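Local structure of aminotransferase class-III (Ochrobactrum anthropi, 5GHG) at residues Pro67-Ala72 and Ala335-Ala340; His217-Phe222 and Tyr251-Ile256; Leu255-Val260 and Met278-Leu283. The protein probably transfers amino groups between amines and carbonyl compounds as an omega-transaminase, using a vitamin B6 cofactor bound here in its pyridoxamine phosphate form. The protein carries 1 engineered substitution. All coordinates share one frame; numbering follows the deposited sequence.

Contact 1: residues Pro67-Ala72 and Ala335-Ala340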
# COMPACT_ATOMS: atom_id res chain seq x y z
N PRO B 67 7.90 -24.41 -1.76
CA PRO B 67 8.66 -24.22 -0.52
C PRO B 67 10.00 -23.53 -0.70
O PRO B 67 10.54 -23.04 0.30
CB PRO B 67 8.82 -25.66 0.02
CG PRO B 67 8.65 -26.54 -1.16
CD PRO B 67 7.67 -25.83 -2.06
N ARG B 68 10.55 -23.44 -1.91
CA ARG B 68 11.78 -22.68 -2.11
C ARG B 68 11.61 -21.20 -1.71
O ARG B 68 12.55 -20.57 -1.23
CB ARG B 68 12.24 -22.73 -3.57
CG ARG B 68 13.01 -23.97 -3.96
CD ARG B 68 13.33 -23.98 -5.45
NE ARG B 68 14.27 -22.93 -5.85
CZ ARG B 68 14.80 -22.82 -7.07
NH1 ARG B 68 14.51 -23.71 -8.01
NH2 ARG B 68 15.64 -21.83 -7.36
N LEU B 69 10.42 -20.65 -1.93
CA LEU B 69 10.18 -19.25 -1.58
C LEU B 69 10.13 -19.05 -0.06
O LEU B 69 10.61 -18.05 0.45
CB LEU B 69 8.91 -18.76 -2.26
CG LEU B 69 8.92 -18.69 -3.77
CD1 LEU B 69 7.66 -17.98 -4.27
CD2 LEU B 69 10.18 -18.00 -4.28
N ALA B 70 9.56 -20.02 0.66
CA ALA B 70 9.58 -19.98 2.12
C ALA B 70 11.02 -19.99 2.67
O ALA B 70 11.34 -19.25 3.59
CB ALA B 70 8.79 -21.14 2.71
N GLU B 71 11.87 -20.83 2.09
CA GLU B 71 13.27 -20.86 2.54
C GLU B 71 13.99 -19.55 2.23
O GLU B 71 14.81 -19.09 3.03
CB GLU B 71 14.01 -22.04 1.88
CG GLU B 71 15.45 -22.10 2.33
CD GLU B 71 16.14 -23.44 2.03
OE1 GLU B 71 17.27 -23.38 1.51
OE2 GLU B 71 15.57 -24.51 2.34
N ALA B 72 13.72 -18.94 1.07
CA ALA B 72 14.34 -17.67 0.75
C ALA B 72 13.89 -16.57 1.72
O ALA B 72 14.69 -15.73 2.13
CB ALA B 72 14.03 -17.26 -0.69
N ALA B 335 11.14 -12.23 -4.15
CA ALA B 335 10.95 -11.92 -5.56
C ALA B 335 12.12 -12.44 -6.41
O ALA B 335 11.92 -12.97 -7.51
CB ALA B 335 10.75 -10.43 -5.77
N LEU B 336 13.35 -12.29 -5.91
CA LEU B 336 14.50 -12.78 -6.64
C LEU B 336 14.43 -14.29 -6.85
O LEU B 336 14.70 -14.80 -7.94
CB LEU B 336 15.79 -12.43 -5.90
CG LEU B 336 16.44 -11.11 -6.24
CD1 LEU B 336 17.46 -10.76 -5.14
CD2 LEU B 336 17.11 -11.18 -7.61
N GLU B 337 14.09 -15.04 -5.79
CA GLU B 337 13.98 -16.48 -5.92
C GLU B 337 12.79 -16.87 -6.79
O GLU B 337 12.86 -17.86 -7.54
CB GLU B 337 13.87 -17.13 -4.55
CG GLU B 337 13.74 -18.63 -4.60
CD GLU B 337 15.06 -19.34 -4.79
OE1 GLU B 337 16.09 -18.64 -4.87
OE2 GLU B 337 15.07 -20.59 -4.84
N ASN B 338 11.71 -16.11 -6.73
CA ASN B 338 10.57 -16.35 -7.62
C ASN B 338 10.99 -16.20 -9.09
O ASN B 338 10.65 -17.04 -9.95
CB ASN B 338 9.42 -15.42 -7.25
CG ASN B 338 8.20 -15.59 -8.15
OD1 ASN B 338 7.47 -16.58 -8.04
ND2 ASN B 338 7.97 -14.62 -9.02
N LEU B 339 11.74 -15.15 -9.40
CA LEU B 339 12.18 -14.95 -10.78
C LEU B 339 13.11 -16.07 -11.22
O LEU B 339 13.04 -16.54 -12.37
CB LEU B 339 12.84 -13.59 -10.93
CG LEU B 339 11.89 -12.42 -10.66
CD1 LEU B 339 12.61 -11.10 -10.78
CD2 LEU B 339 10.68 -12.47 -11.56
N ALA B 340 13.97 -16.52 -10.32
CA ALA B 340 14.87 -17.63 -10.61
C ALA B 340 14.10 -18.91 -10.93
O ALA B 340 14.48 -19.65 -11.84
CB ALA B 340 15.84 -17.86 -9.45
O HOH W 1 15.46 -20.87 -1.40

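Contact 2: residues His217-Phe222 and Tyr251-Ile256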
# COMPACT_ATOMS: atom_id res chain seq x y z
N HIS B 217 0.47 20.56 -24.74
CA HIS B 217 1.49 20.94 -23.77
C HIS B 217 1.07 20.65 -22.32
O HIS B 217 1.92 20.77 -21.42
CB HIS B 217 1.82 22.43 -23.92
CG HIS B 217 0.69 23.33 -23.56
ND1 HIS B 217 -0.43 23.48 -24.36
CD2 HIS B 217 0.48 24.11 -22.47
CE1 HIS B 217 -1.28 24.31 -23.78
NE2 HIS B 217 -0.75 24.70 -22.63
N THR B 218 -0.18 20.30 -22.06
CA THR B 218 -0.62 20.01 -20.70
C THR B 218 -0.63 18.52 -20.39
O THR B 218 -0.92 18.16 -19.24
CB THR B 218 -2.01 20.58 -20.40
OG1 THR B 218 -3.00 19.87 -21.14
CG2 THR B 218 -2.08 22.08 -20.77
N ILE B 219 -0.36 17.66 -21.37
CA ILE B 219 -0.46 16.20 -21.21
C ILE B 219 0.92 15.65 -20.89
O ILE B 219 1.84 15.75 -21.71
CB ILE B 219 -1.03 15.52 -22.47
CG1 ILE B 219 -2.37 16.13 -22.90
CG2 ILE B 219 -1.11 13.98 -22.28
CD1 ILE B 219 -3.47 16.08 -21.83
N ALA B 220 1.08 15.04 -19.72
CA ALA B 220 2.37 14.49 -19.33
C ALA B 220 2.55 13.04 -19.75
O ALA B 220 3.63 12.66 -20.19
CB ALA B 220 2.58 14.62 -17.82
N ALA B 221 1.51 12.22 -19.63
CA ALA B 221 1.68 10.78 -19.83
C ALA B 221 0.36 10.13 -20.17
O ALA B 221 -0.71 10.65 -19.88
CB ALA B 221 2.27 10.10 -18.58
N PHE B 222 0.48 8.95 -20.78
CA PHE B 222 -0.62 8.05 -21.07
C PHE B 222 -0.31 6.72 -20.37
O PHE B 222 0.81 6.23 -20.46
CB PHE B 222 -0.73 7.88 -22.58
CG PHE B 222 -1.81 6.94 -23.04
CD1 PHE B 222 -1.55 5.59 -23.17
CD2 PHE B 222 -3.04 7.42 -23.42
CE1 PHE B 222 -2.53 4.73 -23.65
CE2 PHE B 222 -4.03 6.58 -23.89
CZ PHE B 222 -3.78 5.22 -24.00
N TYR B 251 3.21 14.13 -29.85
CA TYR B 251 3.07 15.19 -28.86
C TYR B 251 4.03 15.05 -27.69
O TYR B 251 3.87 15.74 -26.69
CB TYR B 251 1.62 15.25 -28.38
CG TYR B 251 0.66 15.53 -29.49
CD1 TYR B 251 0.52 16.82 -30.02
CD2 TYR B 251 -0.10 14.50 -30.05
CE1 TYR B 251 -0.37 17.07 -31.05
CE2 TYR B 251 -0.99 14.74 -31.09
CZ TYR B 251 -1.12 16.02 -31.58
OH TYR B 251 -2.01 16.26 -32.60
N ASP B 252 5.01 14.15 -27.80
CA ASP B 252 6.04 13.95 -26.77
C ASP B 252 5.43 13.58 -25.43
O ASP B 252 5.86 14.06 -24.38
CB ASP B 252 6.92 15.21 -26.63
CG ASP B 252 7.63 15.58 -27.92
OD1 ASP B 252 8.02 14.66 -28.68
OD2 ASP B 252 7.81 16.78 -28.19
N ILE B 253 4.45 12.69 -25.45
CA ILE B 253 3.77 12.24 -24.23
C ILE B 253 4.40 10.92 -23.78
O ILE B 253 4.59 10.01 -24.59
CB ILE B 253 2.27 12.08 -24.47
CG1 ILE B 253 1.66 13.46 -24.83
CG2 ILE B 253 1.58 11.43 -23.26
CD1 ILE B 253 0.28 13.38 -25.48
N LEU B 254 4.72 10.82 -22.49
CA LEU B 254 5.31 9.58 -21.97
C LEU B 254 4.31 8.43 -22.00
O LEU B 254 3.11 8.62 -21.78
CB LEU B 254 5.79 9.79 -20.54
CG LEU B 254 6.85 10.85 -20.26
CD1 LEU B 254 7.00 11.06 -18.76
CD2 LEU B 254 8.17 10.43 -20.89
N LEU B 255 4.81 7.22 -22.26
CA LEU B 255 4.00 6.01 -22.23
C LEU B 255 4.34 5.21 -20.98
O LEU B 255 5.49 4.81 -20.78
CB LEU B 255 4.24 5.15 -23.47
CG LEU B 255 3.56 3.79 -23.45
CD1 LEU B 255 2.04 3.94 -23.35
CD2 LEU B 255 3.94 3.01 -24.69
N ILE B 256 3.34 4.98 -20.14
CA ILE B 256 3.45 4.13 -18.96
C ILE B 256 2.78 2.79 -19.28
O ILE B 256 1.57 2.76 -19.55
CB ILE B 256 2.78 4.76 -17.73
CG1 ILE B 256 3.36 6.15 -17.43
CG2 ILE B 256 2.93 3.86 -16.49
CD1 ILE B 256 2.47 6.95 -16.51

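Contact 3: residues Leu255-Val260 and Met278-Leu283. With PMP (4'-deoxy-4'-aminopyridoxal-5'-phosphate), chain C.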
# COMPACT_ATOMS: atom_id res chain seq x y z
N LEU B 255 4.81 7.22 -22.26
CA LEU B 255 4.00 6.01 -22.23
C LEU B 255 4.34 5.21 -20.98
O LEU B 255 5.49 4.81 -20.78
CB LEU B 255 4.24 5.15 -23.47
CG LEU B 255 3.56 3.79 -23.45
CD1 LEU B 255 2.04 3.94 -23.35
CD2 LEU B 255 3.94 3.01 -24.69
N ILE B 256 3.34 4.98 -20.14
CA ILE B 256 3.45 4.13 -18.96
C ILE B 256 2.78 2.79 -19.28
O ILE B 256 1.57 2.76 -19.55
CB ILE B 256 2.78 4.76 -17.73
CG1 ILE B 256 3.36 6.15 -17.43
CG2 ILE B 256 2.93 3.86 -16.49
CD1 ILE B 256 2.47 6.95 -16.51
N ALA B 257 3.54 1.70 -19.25
CA ALA B 257 2.98 0.37 -19.40
C ALA B 257 2.73 -0.20 -18.00
O ALA B 257 3.68 -0.42 -17.24
CB ALA B 257 3.91 -0.54 -20.20
N ASP B 258 1.47 -0.44 -17.68
CA ASP B 258 1.09 -1.06 -16.41
C ASP B 258 1.09 -2.57 -16.62
O ASP B 258 0.11 -3.14 -17.12
CB ASP B 258 -0.27 -0.56 -15.94
CG ASP B 258 -0.62 -1.07 -14.54
OD1 ASP B 258 -0.05 -2.10 -14.13
OD2 ASP B 258 -1.43 -0.42 -13.85
N GLU B 259 2.19 -3.22 -16.25
CA GLU B 259 2.37 -4.66 -16.44
C GLU B 259 2.11 -5.46 -15.17
O GLU B 259 2.61 -6.56 -15.03
CB GLU B 259 3.77 -4.96 -16.97
CG GLU B 259 4.06 -4.33 -18.30
CD GLU B 259 4.15 -5.33 -19.41
OE1 GLU B 259 3.71 -6.50 -19.22
OE2 GLU B 259 4.67 -4.95 -20.48
N VAL B 260 1.33 -4.90 -14.24
CA VAL B 260 1.11 -5.56 -12.96
C VAL B 260 0.53 -6.96 -13.18
O VAL B 260 0.94 -7.92 -12.52
CB VAL B 260 0.23 -4.66 -12.07
CG1 VAL B 260 -0.42 -5.45 -10.93
CG2 VAL B 260 1.07 -3.51 -11.51
N MET B 278 4.88 -2.68 -27.55
CA MET B 278 4.84 -1.40 -26.85
C MET B 278 6.25 -1.01 -26.42
O MET B 278 7.05 -1.86 -26.04
CB MET B 278 3.93 -1.48 -25.62
CG MET B 278 2.48 -1.70 -25.97
SD MET B 278 1.51 -2.33 -24.58
CE MET B 278 1.57 -0.95 -23.44
N LYS B 279 6.53 0.29 -26.46
CA LYS B 279 7.84 0.84 -26.13
C LYS B 279 7.66 1.85 -25.01
O LYS B 279 7.75 3.05 -25.22
CB LYS B 279 8.50 1.47 -27.37
CG LYS B 279 8.78 0.45 -28.45
CD LYS B 279 9.60 1.02 -29.60
CE LYS B 279 9.97 -0.09 -30.60
NZ LYS B 279 10.40 0.47 -31.92
N PRO B 280 7.38 1.36 -23.79
CA PRO B 280 7.09 2.28 -22.69
C PRO B 280 8.32 3.04 -22.22
O PRO B 280 9.45 2.56 -22.32
CB PRO B 280 6.57 1.35 -21.59
CG PRO B 280 7.21 0.02 -21.89
CD PRO B 280 7.25 -0.05 -23.40
N ASP B 281 8.07 4.23 -21.67
CA ASP B 281 9.08 4.97 -20.93
C ASP B 281 9.17 4.55 -19.47
O ASP B 281 10.23 4.71 -18.85
CB ASP B 281 8.78 6.48 -21.00
CG ASP B 281 8.76 7.00 -22.42
OD1 ASP B 281 9.86 7.16 -22.98
OD2 ASP B 281 7.66 7.23 -22.97
N ILE B 282 8.06 4.05 -18.93
CA ILE B 282 7.92 3.64 -17.54
C ILE B 282 7.17 2.30 -17.55
O ILE B 282 6.18 2.15 -18.27
CB ILE B 282 7.15 4.69 -16.72
CG1 ILE B 282 7.85 6.05 -16.78
CG2 ILE B 282 6.94 4.23 -15.25
CD1 ILE B 282 7.10 7.16 -16.05
N LEU B 283 7.64 1.34 -16.76
CA LEU B 283 7.03 0.01 -16.71
C LEU B 283 6.75 -0.34 -15.25
O LEU B 283 7.67 -0.28 -14.43
CB LEU B 283 7.93 -1.04 -17.36
CG LEU B 283 7.30 -2.39 -17.65
CD1 LEU B 283 7.97 -3.04 -18.85
CD2 LEU B 283 7.38 -3.32 -16.44
N1 PMP C . -2.43 -2.21 -11.94
C2 PMP C . -3.05 -3.33 -12.39
C2A PMP C . -3.08 -3.60 -13.87
C3 PMP C . -3.69 -4.22 -11.51
O3 PMP C . -4.37 -5.29 -12.03
C4 PMP C . -3.65 -3.97 -10.10
C4A PMP C . -4.24 -4.90 -9.07
N4A PMP C . -5.50 -5.50 -9.43
C5 PMP C . -2.98 -2.79 -9.68
C6 PMP C . -2.33 -1.97 -10.59
C5A PMP C . -2.90 -2.39 -8.23
O4P PMP C . -2.08 -3.31 -7.51
P PMP C . -2.32 -3.49 -5.90
O1P PMP C . -2.36 -2.14 -5.27
O2P PMP C . -1.13 -4.33 -5.45
O3P PMP C . -3.64 -4.19 -5.68

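Contact 1: residues Pro67-Ala72 and Ala335-Ala340
Leu69 and Glu337 are the residues in register where helices 67-72 and 335-340 pass close to antiparallel, their axes 9.2 Å apart and their directions at 150°. Glu337 buries more surface than any other residue here. Its CG stands anti to the backbone N, and a bend at chi2 (81°) turns the carboxylate toward Arg68. There OE2 is gripped side-on by two nitrogens of one guanidinium: NE of Arg68 at 2.7 Å from OE2 of Glu337, and NH2 at 2.9 Å from the same oxygen. Both donors reach OE2 from one face of the carboxylate, which lies 66° from the guanidinium plane, while OE2 itself sits in that plane. A water donates to Arg68 O and, weakly, to Glu337 OE2. Beside this salt bridge the packing is apolar: CD2 of Leu69 rests 3.6 Å from CG of Glu337 and also meets CB of Asn338, and CB of Ala72 lies 3.9 Å from CB of Glu337. Asn338 turns its OD1 to Ser291. Farther along, Arg68 NH1 bridges to Glu344, near the end of helix 329-344, whose other side packs on helix 93-104; Pro67 and Ala70 lie against Lys78 of the second subunit.

Contact 2: residues His217-Phe222 and Tyr251-Ile256
The Phe222 ring meets Leu255 at its edge: CD1 of Leu255 comes near the ring plane, 4.0 Å from CD1 of Phe222, the two side chains lying side by side and pointing the same way. Elsewhere round Phe222 stand Leu207 of helix 196-214 and Ile145 and Arg147 of strand 143-147. Phe222 projects from the same face of the sheet as Leu255, and with CG anti to the backbone N (chi1 178°) its ring lies alongside the Leu255 side chain. The other side carries Ala221, whose CB packs on CB of Leu254 and on CD1 of Ile256 (3.8 Å), against Ile129 of helix 118-135.

The strands run parallel. Phe222 uses both of its backbone polar atoms around Leu255: its N donates to Leu254 O at 2.8 Å, and its O accepts from Ile256 N at an N-H...O angle of 173°. Leu254 N donates to Ala220 O (3.1 Å).

Before the strand proper, Ile253 spreads over the partner backbone. Its CG2 lies 3.5 Å from CA of Ala221, and its CD1 touches CG2 of Ile219, also at 3.5 Å. An alanine in place of Ile253 would probably open a gap between Ile219 and Ile211 of helix 196-214 and uncover the backbone at Ala221. Asp252, with positive phi, is the C-prime residue of the Schellman motif ending helix 240-250, the helix of the beta-alpha-beta unit that joins strands 219-224 and 254-258.

The chemistry is divided cleanly: the main chains supply the polar bonds across the interface and the side chains only apolar contact. In so buried a place, register is probably set by the peptide hydrogen bonds and the fit of apolar side chains, with no charged pair between the segments.

Contact 3: residues Leu255-Val260 and Met278-Leu283
Ile256 and Ile282 lie side by side and point the same way, CG1 of Ile256 4.1 Å from CD1 of Ile282, both turned to helix 118-135. On the opposite face, CB of Ala257 presses on CB of Pro280 at 3.5 Å, and Met278, bent at chi3 (66°), brings its CE to the same methyl. Leu255 lays CD2 along CA of Pro280. Its backbone is clasped at both ends: Asp281 OD2 takes Leu255 N through its anti lone pair, straight, at 2.9 Å, while Leu255 O accepts from Asp281 N and Ile282 N. The other oxygen of Asp281 holds Arg304 and Asn302. Ala257 N bonds to Ile282 O, continuing the parallel pairing. This is a beta-alpha-beta unit in the central sheet of this fold-type I aminotransferase, and strand 254-258 ends at the cofactor. Asp258 puts OD2 2.8 Å from N1 of PMP; the same oxygen is hydrogen-bonded to His152 and Asn122. Asp258 OD1 accepts from Val260 N in an Asx turn, which probably helps fix the carboxylate, and CG1 of Val260 lies over the pyridine ring, 3.5 Å from C3 of PMP. Glu259 slants across Leu283, CG to CG, its carboxylate held by Ser273 and Gly272 N.

Contacts 2 and 3 are consecutive steps across one mixed sheet: strand 254-258 lies between strands 219-224 and 282-285, and both contacts use Leu255 and Ile256. Their centres are 12 Å apart, and they touch where Asp281 of contact 3 packs on Leu254 of contact 2. Contact 1 lies apart, with its centre 37 Å from that of contact 2 and 26 Å from that of contact 3, yet its two helices enclose both along the chain: 67-72 comes before them and 335-340 after. Strand 254-258, shared by contacts 2 and 3, runs from contact 2 into contact 3 and ends at the cofactor, while contact 1 ties an early helix to one that follows the strands of that sheet.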